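Local coordinates for protein TetR family transcriptional regulator (Chloroflexus aurantiacus, PDB 3NRG) that probably binds cis-regulatory DNA and regulates transcription, at residues 89-94 / 166-171; 136-141 / 162-167; 73-78 / 95-100. All blocks are in the same frame, centred on the assembly; numbering follows the deposited sequence. Where two conformers were deposited one is given.

Overall arrangement
All three contacts join helices mainly through apolar side chains, with some main chain and aliphatic parts of polar residues, and none has a hydrogen bond between its segments. Interaction 2 is buried, interactions 1 and 3 partly buried. Interactions 1 and 2 share helix 157-179 and touch, with a probable hydrogen bond between Tyr90 OH and Tyr137 OH. Interactions 1 and 3 share helix 87-104, which uses Leu91 and Leu94 toward helix 157-179, and Val97 and Gln100 a turn further on toward helix 57-78; they touch too, Phe168 on Leu95. Interactions 2 and 3 do not meet, their centres about 17 Å apart. Interaction 3 ties the C-terminal region to the helix after the predicted DNA-binding motif.

Interaction 1: 89-94 / 166-171; sequences AYLRWL and VVFTEL
Phe168 reaches out from helix 157-179 and sets the far end of its ring, CZ and CE2, against helix 87-104 where Leu91 and Leu94 stand one turn apart. CZ comes nearest to the backbone, 3.4 Å from Leu91 O, and CE2 lies 3.9 Å from Leu94 C; both backbone atoms approach the ring obliquely. The two leucines add their methyls, each side chain crossing that of Phe168 at about a right angle. In Leu91 CG sits beside the backbone N (chi1 -76°), and its CD2 reaches 3.8 Å from Phe168 CZ. Leu94 takes the other route, with CG swung beside its carbonyl carbon (chi1 -169°), and CB, CG and CD2 all come about equally near to Phe168 CE2, CD2 at 4.1 Å. One ring is therefore seated on a turn of main chain and two branched side chains, and it supplies the whole of this helix-to-helix contact from its own side: the backbones stay well apart, with Leu94 CA and Phe168 CA 8.9 Å from each other.

Nearby, Phe138 of helix 124-147 meets the Phe168 ring with the planes at about 60°, and Leu95 also touches it. On the far flank of helix 87-104, Arg92 makes a salt bridge with Glu204. The contact thus joins helices 87-104 and 157-179 within the helical bundle of the TetR-type C-terminal domain.

Interaction 2: 136-141 / 162-167; sequences AYFKQL and FVLNVV
Phe138 of helix 124-147 packs against Leu164 and Asn165 of helix 157-179, inside the helical bundle of the TetR-type C-terminal domain. The tight part is the Phe138-Leu164 pair, both buried. Leu164 CB lies over one face of the ring in a CH-pi contact, 4.0 Å from the centroid of the Phe138 ring and 17° off its normal, displaced toward the CG and CD1 side. Leu164 CD1 then bends back to Phe138 CB at 4.1 Å, so the leucine follows both the ring and its stem. Leu91 of helix 87-104 touches both side chains, and Leu210 and Met214 of helix 196-214 pack on Leu164, adding more hydrocarbon on this side.

The side toward Asn165 is more open: this residue is partly exposed, gives less contact than Leu164, and turns its polar end to Ser134. The ring meets its main chain first, with Phe138 CE2 3.8 Å from Asn165 CA. The chain of Lys139 leads away from this contact and touches Ala157, Asp158 and Ala161 of helix 157-179. CG of Asn165 lies beside its own carbonyl carbon (chi1 -172°); OD1 stands 4.2 Å from Phe138 CE2 and is hydrogen-bonded to Ser134 OG.

Interaction 3: 73-78 / 95-100; sequences TAFLRQ and LDVGIQ
With CG of Phe75 trans to its own nitrogen (chi1 -175°), the ring is thrown out from helix 57-78 onto helix 87-104, where it meets Val97 and Gln100. Leu76 has a similar first torsion (chi1 -167°) and turns its CD1 inward, while Val97 places CG1 trans to its nitrogen and so presents that methyl to both residues. Leu76 CD1 meets Val97 CG1 at 3.5 Å, the two side chains crossing at about a right angle. Phe75 and Val97 instead slide past each other in opposite directions: Phe75 CD2 is 4.1 Å from Val97 CG1, and Phe75 CE2 is 3.6 Å from Val97 O, which approaches the ring obliquely.

At its far end the ring rests on the next turn. Gln100 CB sits at the ring edge, near its plane, 3.7 Å from Phe75 CZ. The glutamine chain is bent at its second torsion, and its end leads away from helix 57-78, so aliphatic carbon rather than the amide does the touching. Trimmed to an alanine, position Phe75 would probably leave a gap beside Val97 and take from Gln100 CB its ring partner, with Leu76 as the remaining contact of this segment.

The short helical segments approach to 10.4 Å between axes, with 131° between their directions. Trp93, one turn before Val97, also packs on Leu76 CD1. In TetR regulators the helix after the helix-turn-helix links the DNA-binding head to the C-terminal domain, and helix 57-78 holds that place here. Between these segments the contact is van der Waals, ring and methyl against methyl, CB and a backbone oxygen; with no hydrogen bond across it, the fit rests on shape.

Interaction 1: 89-94 / 166-171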
# COMPACT_ATOMS: atom_id res chain seq x y z
N ALA A 89 -13.57 -2.18 16.34
CA ALA A 89 -12.30 -2.19 17.06
C ALA A 89 -11.23 -2.87 16.19
O ALA A 89 -10.08 -2.43 16.18
CB ALA A 89 -12.45 -2.93 18.38
N TYR A 90 -11.64 -3.88 15.39
CA TYR A 90 -10.76 -4.55 14.44
C TYR A 90 -10.42 -3.63 13.27
O TYR A 90 -9.26 -3.58 12.86
CB TYR A 90 -11.38 -5.87 13.94
CG TYR A 90 -10.64 -6.48 12.77
CD1 TYR A 90 -9.38 -7.05 12.94
CD2 TYR A 90 -11.18 -6.47 11.49
CE1 TYR A 90 -8.67 -7.57 11.85
CE2 TYR A 90 -10.49 -7.00 10.40
CZ TYR A 90 -9.24 -7.55 10.59
OH TYR A 90 -8.55 -8.07 9.53
N LEU A 91 -11.42 -2.90 12.74
CA LEU A 91 -11.23 -1.97 11.63
C LEU A 91 -10.25 -0.85 11.98
O LEU A 91 -9.46 -0.45 11.14
CB LEU A 91 -12.57 -1.39 11.15
CG LEU A 91 -13.45 -2.32 10.29
CD1 LEU A 91 -14.81 -1.72 10.08
CD2 LEU A 91 -12.81 -2.62 8.95
N ARG A 92 -10.27 -0.39 13.25
CA ARG A 92 -9.33 0.62 13.75
C ARG A 92 -7.91 0.06 13.73
O ARG A 92 -6.98 0.76 13.34
CB ARG A 92 -9.73 1.09 15.17
CG ARG A 92 -8.94 2.31 15.67
CD ARG A 92 -7.71 1.90 16.48
NE ARG A 92 -6.79 3.02 16.68
CZ ARG A 92 -6.78 3.80 17.76
NH1 ARG A 92 -7.64 3.58 18.75
NH2 ARG A 92 -5.91 4.79 17.86
N TRP A 93 -7.74 -1.21 14.16
CA TRP A 93 -6.46 -1.90 14.14
C TRP A 93 -5.96 -2.06 12.69
O TRP A 93 -4.80 -1.76 12.40
CB TRP A 93 -6.58 -3.28 14.83
CG TRP A 93 -5.31 -4.10 14.80
CD1 TRP A 93 -4.31 -4.10 15.73
CD2 TRP A 93 -4.93 -5.04 13.79
NE1 TRP A 93 -3.32 -4.98 15.35
CE2 TRP A 93 -3.67 -5.57 14.16
CE3 TRP A 93 -5.53 -5.50 12.60
CZ2 TRP A 93 -2.99 -6.51 13.39
CZ3 TRP A 93 -4.85 -6.44 11.83
CH2 TRP A 93 -3.60 -6.94 12.23
N LEU A 94 -6.85 -2.51 11.77
CA LEU A 94 -6.52 -2.72 10.36
C LEU A 94 -6.19 -1.40 9.64
O LEU A 94 -5.31 -1.37 8.77
CB LEU A 94 -7.67 -3.45 9.65
CG LEU A 94 -7.38 -3.98 8.24
CD1 LEU A 94 -6.34 -5.12 8.26
CD2 LEU A 94 -8.67 -4.43 7.56
N VAL A 166 -12.73 3.21 0.14
CA VAL A 166 -12.24 4.56 -0.24
C VAL A 166 -11.57 5.29 0.93
O VAL A 166 -10.58 5.98 0.73
CB VAL A 166 -13.29 5.44 -0.97
CG1 VAL A 166 -13.70 4.81 -2.30
CG2 VAL A 166 -14.52 5.72 -0.09
N VAL A 167 -12.08 5.10 2.15
CA VAL A 167 -11.51 5.71 3.35
C VAL A 167 -10.14 5.10 3.65
O VAL A 167 -9.15 5.83 3.75
CB VAL A 167 -12.48 5.59 4.57
CG1 VAL A 167 -11.77 5.91 5.87
CG2 VAL A 167 -13.70 6.49 4.39
N PHE A 168 -10.07 3.75 3.71
CA PHE A 168 -8.82 3.02 3.98
C PHE A 168 -7.72 3.31 2.93
O PHE A 168 -6.54 3.35 3.27
CB PHE A 168 -9.09 1.50 4.08
CG PHE A 168 -9.54 1.02 5.44
CD1 PHE A 168 -10.75 1.43 5.97
CD2 PHE A 168 -8.77 0.11 6.15
CE1 PHE A 168 -11.17 0.97 7.23
CE2 PHE A 168 -9.20 -0.36 7.40
CZ PHE A 168 -10.39 0.09 7.94
N THR A 169 -8.12 3.49 1.67
CA THR A 169 -7.20 3.75 0.57
C THR A 169 -6.60 5.16 0.65
O THR A 169 -5.43 5.34 0.31
CB THR A 169 -7.93 3.50 -0.77
OG1 THR A 169 -8.30 2.13 -0.84
CG2 THR A 169 -7.08 3.87 -1.97
N GLU A 170 -7.40 6.16 1.08
CA GLU A 170 -6.99 7.56 1.03
C GLU A 170 -6.57 8.20 2.35
O GLU A 170 -5.97 9.28 2.32
CB GLU A 170 -8.08 8.40 0.35
CG GLU A 170 -8.43 7.96 -1.06
CD GLU A 170 -7.38 8.23 -2.13
OE1 GLU A 170 -6.44 9.02 -1.87
OE2 GLU A 170 -7.52 7.67 -3.24
N LEU A 171 -6.90 7.59 3.52
CA LEU A 171 -6.58 8.22 4.81
C LEU A 171 -5.11 8.57 5.02
O LEU A 171 -4.80 9.69 5.39
CB LEU A 171 -7.16 7.45 6.01
CG LEU A 171 -7.09 8.19 7.37
CD1 LEU A 171 -7.73 9.60 7.29
CD2 LEU A 171 -7.71 7.37 8.48

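Interaction 2: 136-141 / 162-167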
# COMPACT_ATOMS: atom_id res chain seq x y z
N ALA A 136 -13.52 -6.64 -1.56
CA ALA A 136 -14.11 -7.97 -1.35
C ALA A 136 -14.02 -8.40 0.12
O ALA A 136 -14.97 -9.01 0.63
CB ALA A 136 -13.43 -9.00 -2.24
N TYR A 137 -12.91 -8.05 0.80
CA TYR A 137 -12.72 -8.38 2.22
C TYR A 137 -13.68 -7.58 3.12
O TYR A 137 -14.32 -8.15 4.00
CB TYR A 137 -11.25 -8.17 2.65
CG TYR A 137 -10.97 -8.55 4.09
CD1 TYR A 137 -11.02 -9.88 4.50
CD2 TYR A 137 -10.60 -7.59 5.03
CE1 TYR A 137 -10.76 -10.24 5.82
CE2 TYR A 137 -10.32 -7.94 6.35
CZ TYR A 137 -10.41 -9.27 6.75
OH TYR A 137 -10.13 -9.62 8.04
N PHE A 138 -13.83 -6.26 2.85
CA PHE A 138 -14.76 -5.40 3.59
C PHE A 138 -16.20 -5.85 3.42
O PHE A 138 -16.95 -5.86 4.39
CB PHE A 138 -14.60 -3.92 3.19
CG PHE A 138 -13.28 -3.30 3.59
CD1 PHE A 138 -12.85 -3.31 4.91
CD2 PHE A 138 -12.50 -2.63 2.65
CE1 PHE A 138 -11.64 -2.72 5.28
CE2 PHE A 138 -11.29 -2.04 3.02
CZ PHE A 138 -10.87 -2.08 4.33
N LYS A 139 -16.58 -6.26 2.18
CA LYS A 139 -17.93 -6.76 1.89
C LYS A 139 -18.23 -8.01 2.72
O LYS A 139 -19.32 -8.13 3.29
CB LYS A 139 -18.10 -7.05 0.39
CG LYS A 139 -19.55 -7.20 -0.05
CD LYS A 139 -19.66 -7.53 -1.53
CE LYS A 139 -21.08 -7.79 -1.94
NZ LYS A 139 -21.19 -8.10 -3.38
N GLN A 140 -17.24 -8.91 2.85
CA GLN A 140 -17.35 -10.13 3.66
C GLN A 140 -17.56 -9.77 5.14
O GLN A 140 -18.43 -10.36 5.79
CB GLN A 140 -16.08 -11.00 3.49
CG GLN A 140 -16.17 -12.39 4.12
CD GLN A 140 -14.85 -13.15 4.06
OE1 GLN A 140 -14.06 -13.01 3.11
NE2 GLN A 140 -14.61 -13.99 5.05
N LEU A 141 -16.81 -8.77 5.67
CA LEU A 141 -16.93 -8.31 7.06
C LEU A 141 -18.29 -7.69 7.34
O LEU A 141 -18.87 -7.94 8.40
CB LEU A 141 -15.81 -7.31 7.42
CG LEU A 141 -14.37 -7.83 7.45
CD1 LEU A 141 -13.41 -6.70 7.72
CD2 LEU A 141 -14.19 -8.91 8.49
N PHE A 162 -17.79 -0.13 -0.22
CA PHE A 162 -17.29 0.98 -1.02
C PHE A 162 -16.78 2.11 -0.13
O PHE A 162 -15.68 2.62 -0.34
CB PHE A 162 -18.39 1.49 -1.99
CG PHE A 162 -18.16 2.90 -2.48
CD1 PHE A 162 -17.21 3.18 -3.46
CD2 PHE A 162 -18.87 3.97 -1.92
CE1 PHE A 162 -16.98 4.49 -3.87
CE2 PHE A 162 -18.63 5.28 -2.33
CZ PHE A 162 -17.68 5.53 -3.30
N VAL A 163 -17.59 2.51 0.88
CA VAL A 163 -17.24 3.57 1.83
C VAL A 163 -15.98 3.21 2.64
O VAL A 163 -15.09 4.04 2.77
CB VAL A 163 -18.45 3.94 2.76
CG1 VAL A 163 -18.06 5.00 3.79
CG2 VAL A 163 -19.64 4.41 1.94
N LEU A 164 -15.90 1.96 3.13
CA LEU A 164 -14.73 1.49 3.89
C LEU A 164 -13.47 1.48 3.01
O LEU A 164 -12.43 2.00 3.41
CB LEU A 164 -14.98 0.09 4.48
CG LEU A 164 -16.03 -0.00 5.60
CD1 LEU A 164 -16.48 -1.43 5.80
CD2 LEU A 164 -15.49 0.55 6.91
N ASN A 165 -13.59 0.94 1.77
CA ASN A 165 -12.47 0.85 0.83
C ASN A 165 -11.88 2.21 0.46
O ASN A 165 -10.66 2.36 0.48
CB ASN A 165 -12.86 0.06 -0.42
CG ASN A 165 -11.70 -0.22 -1.35
OD1 ASN A 165 -10.74 -0.92 -0.99
ND2 ASN A 165 -11.78 0.30 -2.56
N VAL A 166 -12.73 3.21 0.14
CA VAL A 166 -12.24 4.56 -0.24
C VAL A 166 -11.57 5.29 0.93
O VAL A 166 -10.58 5.98 0.73
CB VAL A 166 -13.29 5.44 -0.97
CG1 VAL A 166 -13.70 4.81 -2.30
CG2 VAL A 166 -14.52 5.72 -0.09
N VAL A 167 -12.08 5.10 2.15
CA VAL A 167 -11.51 5.71 3.35
C VAL A 167 -10.14 5.10 3.65
O VAL A 167 -9.15 5.83 3.75
CB VAL A 167 -12.48 5.59 4.57
CG1 VAL A 167 -11.77 5.91 5.87
CG2 VAL A 167 -13.70 6.49 4.39

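Interaction 3: 73-78 / 95-100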
# COMPACT_ATOMS: atom_id res chain seq x y z
N THR A 73 2.25 -8.30 3.64
CA THR A 73 1.81 -9.51 4.33
C THR A 73 2.73 -9.84 5.50
O THR A 73 2.24 -10.21 6.58
CB THR A 73 1.68 -10.69 3.35
OG1 THR A 73 2.95 -10.95 2.76
CG2 THR A 73 0.63 -10.44 2.27
N ALA A 74 4.05 -9.66 5.32
CA ALA A 74 5.04 -9.89 6.38
C ALA A 74 4.91 -8.84 7.50
O ALA A 74 5.13 -9.16 8.67
CB ALA A 74 6.45 -9.84 5.79
N PHE A 75 4.52 -7.59 7.15
CA PHE A 75 4.31 -6.51 8.11
C PHE A 75 3.05 -6.78 8.92
O PHE A 75 3.03 -6.56 10.13
CB PHE A 75 4.20 -5.16 7.37
CG PHE A 75 4.10 -3.95 8.27
CD1 PHE A 75 5.24 -3.34 8.77
CD2 PHE A 75 2.86 -3.40 8.59
CE1 PHE A 75 5.14 -2.22 9.61
CE2 PHE A 75 2.76 -2.28 9.42
CZ PHE A 75 3.91 -1.71 9.93
N LEU A 76 2.00 -7.27 8.24
CA LEU A 76 0.69 -7.61 8.81
C LEU A 76 0.80 -8.75 9.83
O LEU A 76 0.11 -8.74 10.85
CB LEU A 76 -0.24 -8.00 7.65
CG LEU A 76 -1.74 -8.10 7.92
CD1 LEU A 76 -2.31 -6.79 8.41
CD2 LEU A 76 -2.46 -8.50 6.65
N ARG A 77 1.70 -9.72 9.58
CA ARG A 77 1.91 -10.87 10.46
C ARG A 77 2.86 -10.56 11.64
O ARG A 77 2.79 -11.22 12.68
CB ARG A 77 2.41 -12.10 9.67
CG ARG A 77 1.42 -12.60 8.61
CD ARG A 77 1.90 -13.87 7.97
NE ARG A 77 1.32 -14.09 6.64
CZ ARG A 77 0.33 -14.94 6.38
NH1 ARG A 77 -0.22 -15.65 7.36
NH2 ARG A 77 -0.12 -15.08 5.14
N GLN A 78 3.76 -9.57 11.46
CA GLN A 78 4.71 -9.17 12.52
C GLN A 78 4.08 -8.17 13.51
O GLN A 78 4.62 -7.98 14.60
CB GLN A 78 6.01 -8.61 11.91
CG GLN A 78 6.97 -9.70 11.42
CD GLN A 78 8.25 -9.14 10.86
OE1 GLN A 78 8.30 -8.60 9.75
NE2 GLN A 78 9.34 -9.32 11.59
N LEU A 95 -6.89 -0.31 10.01
CA LEU A 95 -6.64 1.02 9.46
C LEU A 95 -5.26 1.53 9.91
O LEU A 95 -4.50 2.05 9.10
CB LEU A 95 -7.76 1.99 9.90
CG LEU A 95 -7.78 3.39 9.25
CD1 LEU A 95 -7.72 3.30 7.73
CD2 LEU A 95 -9.02 4.15 9.68
N ASP A 96 -4.93 1.29 11.20
CA ASP A 96 -3.65 1.66 11.80
C ASP A 96 -2.48 0.90 11.12
O ASP A 96 -1.47 1.52 10.79
CB ASP A 96 -3.66 1.37 13.30
CG ASP A 96 -3.08 2.47 14.15
OD1 ASP A 96 -1.86 2.75 14.02
OD2 ASP A 96 -3.82 3.01 15.01
N VAL A 97 -2.65 -0.42 10.90
CA VAL A 97 -1.64 -1.26 10.24
C VAL A 97 -1.36 -0.76 8.80
O VAL A 97 -0.19 -0.56 8.44
CB VAL A 97 -2.05 -2.76 10.26
CG1 VAL A 97 -1.20 -3.58 9.29
CG2 VAL A 97 -1.97 -3.33 11.67
N GLY A 98 -2.42 -0.53 8.03
CA GLY A 98 -2.32 -0.04 6.66
C GLY A 98 -1.56 1.27 6.56
O GLY A 98 -0.73 1.44 5.67
N ILE A 99 -1.82 2.18 7.50
CA ILE A 99 -1.16 3.49 7.58
C ILE A 99 0.32 3.33 8.01
O ILE A 99 1.20 4.00 7.45
CB ILE A 99 -1.99 4.44 8.51
CG1 ILE A 99 -3.33 4.84 7.82
CG2 ILE A 99 -1.18 5.68 8.90
CD1 ILE A 99 -4.45 5.35 8.78
N GLN A 100 0.60 2.41 8.97
CA GLN A 100 1.97 2.17 9.44
C GLN A 100 2.85 1.55 8.35
O GLN A 100 4.01 1.92 8.22
CB GLN A 100 1.99 1.30 10.71
CG GLN A 100 1.51 2.02 11.98
CD GLN A 100 2.38 3.20 12.35
OE1 GLN A 100 2.04 4.36 12.08
NE2 GLN A 100 3.52 2.93 12.99